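Local atomic coordinates of cupin domain protein (Microcystis aeruginosa DIANCHI905, PDB entry 5ZBF), a protein that probably acts as a cupin-superfamily isomerase in the biosynthesis of the Choi moiety of aeruginosins, binding iron(II) and 4-hydroxyphenylpyruvic acid. Residues S48-M52 / W134-V138. Residues are numbered along the deposited sequence; the frame is centred on the assembly and turned at random.
Sequences SQIGM and WFEIV. With FE2 (Fe (II) ion), chain C; ENO (3-(4-hydroxy-phenyl)pyruvic acid), chain B.
In this two-cupin-domain protein, the contact joins strand 48-55 of the first cupin domain to strand 135-142: buried Ile-50 meets Phe-135 at the latter's start and Trp-134 just before it. Over 48-52 and 135-138 the strands run nearly parallel in direction (9°), their axes 10.0 Å apart at closest approach; side chains and one bridging water fill the gap, without direct hydrogen bonds. Branched Ile-50 suits the place because both its arms find an aromatic surface. With chi1 at 57°, CG1 sits between backbone N and carbonyl carbon; from it CD1 lies over the Phe-135 face, a CH-pi contact 3.8 Å from the ring centroid. CG2 covers the far rim of the same face, 3.5 Å from Phe-135 CE2, and also touches Trp-134 CZ2 at 3.7 Å. Further along, Met-52 SD rests against Ile-137 CG2 at 4.0 Å, and Ile-75 adds to this apolar layer. The indole's one polar atom, Trp-134 NE1, donates to the water, which bonds weakly to Gln-49 O. Gln-49 sets off away from strand 135-142, and its extended chain joins His-43, His-45 and His-84 on the iron. One strand thus serves two environments: Ile-50 and Met-52 pack against 134-138, while neighbouring Gln-49 serves the metal with its bound 4-hydroxyphenylpyruvic acid.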
loop_
_atom_site.group_PDB
_atom_site.type_symbol
_atom_site.label_atom_id
_atom_site.label_comp_id
_atom_site.label_asym_id
_atom_site.label_seq_id
_atom_site.Cartn_x
_atom_site.Cartn_y
_atom_site.Cartn_z
ATOM N N SER A 48 -8.035 -7.570 9.241
ATOM C CA SER A 48 -6.749 -6.995 9.611
ATOM C C SER A 48 -6.432 -5.860 8.657
ATOM O O SER A 48 -6.859 -5.874 7.496
ATOM C CB SER A 48 -5.643 -8.038 9.523
ATOM O OG SER A 48 -5.897 -9.120 10.394
ATOM N N GLN A 49 -5.667 -4.894 9.148
ATOM C CA GLN A 49 -5.415 -3.665 8.410
ATOM C C GLN A 49 -3.977 -3.205 8.572
ATOM O O GLN A 49 -3.404 -3.261 9.666
ATOM C CB GLN A 49 -6.369 -2.580 8.909
ATOM C CG GLN A 49 -6.219 -1.217 8.253
ATOM C CD GLN A 49 -7.123 -0.180 8.882
ATOM O OE1 GLN A 49 -6.681 0.895 9.297
ATOM N NE2 GLN A 49 -8.397 -0.509 8.969
ATOM N N ILE A 50 -3.410 -2.751 7.463
ATOM C CA ILE A 50 -2.117 -2.086 7.445
ATOM C C ILE A 50 -2.228 -0.868 6.553
ATOM O O ILE A 50 -3.112 -0.805 5.704
ATOM C CB ILE A 50 -0.999 -2.995 6.887
ATOM C CG1 ILE A 50 -1.343 -3.494 5.473
ATOM C CG2 ILE A 50 -0.772 -4.178 7.821
ATOM C CD1 ILE A 50 -0.261 -4.325 4.817
ATOM N N GLY A 51 -1.313 0.078 6.714
ATOM C CA GLY A 51 -1.293 1.237 5.840
ATOM C C GLY A 51 -0.132 2.166 6.074
ATOM O O GLY A 51 0.620 1.990 7.018
ATOM N N MET A 52 -0.007 3.157 5.192
ATOM C CA MET A 52 1.080 4.131 5.260
ATOM C C MET A 52 0.560 5.481 4.835
ATOM O O MET A 52 -0.370 5.575 4.032
ATOM C CB MET A 52 2.210 3.780 4.300
ATOM C CG MET A 52 2.813 2.407 4.453
ATOM S SD MET A 52 4.238 2.303 3.348
ATOM C CE MET A 52 5.193 3.723 3.888
ATOM N N TRP A 134 1.587 -10.866 7.873
ATOM C CA TRP A 134 0.855 -11.335 6.680
ATOM C C TRP A 134 1.202 -10.599 5.363
ATOM O O TRP A 134 0.531 -10.788 4.345
ATOM C CB TRP A 134 -0.666 -11.274 6.936
ATOM C CG TRP A 134 -1.254 -9.908 7.243
ATOM C CD1 TRP A 134 -1.303 -9.292 8.459
ATOM C CD2 TRP A 134 -1.927 -9.034 6.327
ATOM N NE1 TRP A 134 -1.944 -8.083 8.358
ATOM C CE2 TRP A 134 -2.340 -7.902 7.059
ATOM C CE3 TRP A 134 -2.224 -9.103 4.964
ATOM C CZ2 TRP A 134 -3.020 -6.841 6.466
ATOM C CZ3 TRP A 134 -2.908 -8.048 4.375
ATOM C CH2 TRP A 134 -3.297 -6.935 5.126
ATOM N N PHE A 135 2.272 -9.807 5.367
ATOM C CA PHE A 135 2.548 -8.896 4.264
ATOM C C PHE A 135 4.023 -8.496 4.217
ATOM O O PHE A 135 4.720 -8.535 5.219
ATOM C CB PHE A 135 1.706 -7.613 4.426
ATOM C CG PHE A 135 2.005 -6.881 5.694
ATOM C CD1 PHE A 135 2.958 -5.872 5.730
ATOM C CD2 PHE A 135 1.389 -7.260 6.884
ATOM C CE1 PHE A 135 3.266 -5.234 6.920
ATOM C CE2 PHE A 135 1.696 -6.624 8.075
ATOM C CZ PHE A 135 2.630 -5.602 8.092
ATOM N N GLU A 136 4.467 -8.060 3.046
ATOM C CA GLU A 136 5.730 -7.348 2.920
ATOM C C GLU A 136 5.482 -6.105 2.086
ATOM O O GLU A 136 4.821 -6.180 1.056
ATOM C CB GLU A 136 6.792 -8.224 2.251
ATOM C CG GLU A 136 8.130 -7.526 2.093
ATOM C CD GLU A 136 9.232 -8.432 1.574
ATOM O OE1 GLU A 136 8.934 -9.515 1.028
ATOM O OE2 GLU A 136 10.410 -8.046 1.700
ATOM N N ILE A 137 6.021 -4.973 2.525
ATOM C CA ILE A 137 5.930 -3.733 1.755
ATOM C C ILE A 137 7.322 -3.368 1.246
ATOM O O ILE A 137 8.289 -3.406 1.995
ATOM C CB ILE A 137 5.297 -2.598 2.585
ATOM C CG1 ILE A 137 3.835 -2.966 2.904
ATOM C CG2 ILE A 137 5.359 -1.266 1.837
ATOM C CD1 ILE A 137 3.117 -1.971 3.780
ATOM N N VAL A 138 7.398 -3.043 -0.039
ATOM C CA VAL A 138 8.646 -2.671 -0.695
ATOM C C VAL A 138 8.431 -1.353 -1.423
ATOM O O VAL A 138 7.502 -1.232 -2.198
ATOM C CB VAL A 138 9.078 -3.745 -1.713
ATOM C CG1 VAL A 138 10.422 -3.376 -2.341
ATOM C CG2 VAL A 138 9.134 -5.109 -1.038
HETATM FE FE FE2 C . -9.919 0.358 10.179
HETATM O O4 ENO B . -9.087 2.240 9.708
HETATM C C9 ENO B . -11.848 5.554 9.194
HETATM C C8 ENO B . -12.792 6.050 10.094
HETATM C C7 ENO B . -12.614 5.877 11.469
HETATM C C6 ENO B . -11.485 5.208 11.936
HETATM C C5 ENO B . -10.542 4.714 11.036
HETATM C C4 ENO B . -10.716 4.884 9.663
HETATM O O3 ENO B . -13.534 6.356 12.354
HETATM C C3 ENO B . -9.681 4.326 8.706
HETATM C C2 ENO B . -9.723 2.809 8.816
HETATM C C1 ENO B . -10.541 2.018 7.891
HETATM O O2 ENO B . -10.957 2.511 6.810
HETATM O O1 ENO B . -10.811 0.838 8.216
HETATM O O HOH W 1 -2.622 -6.360 10.541
#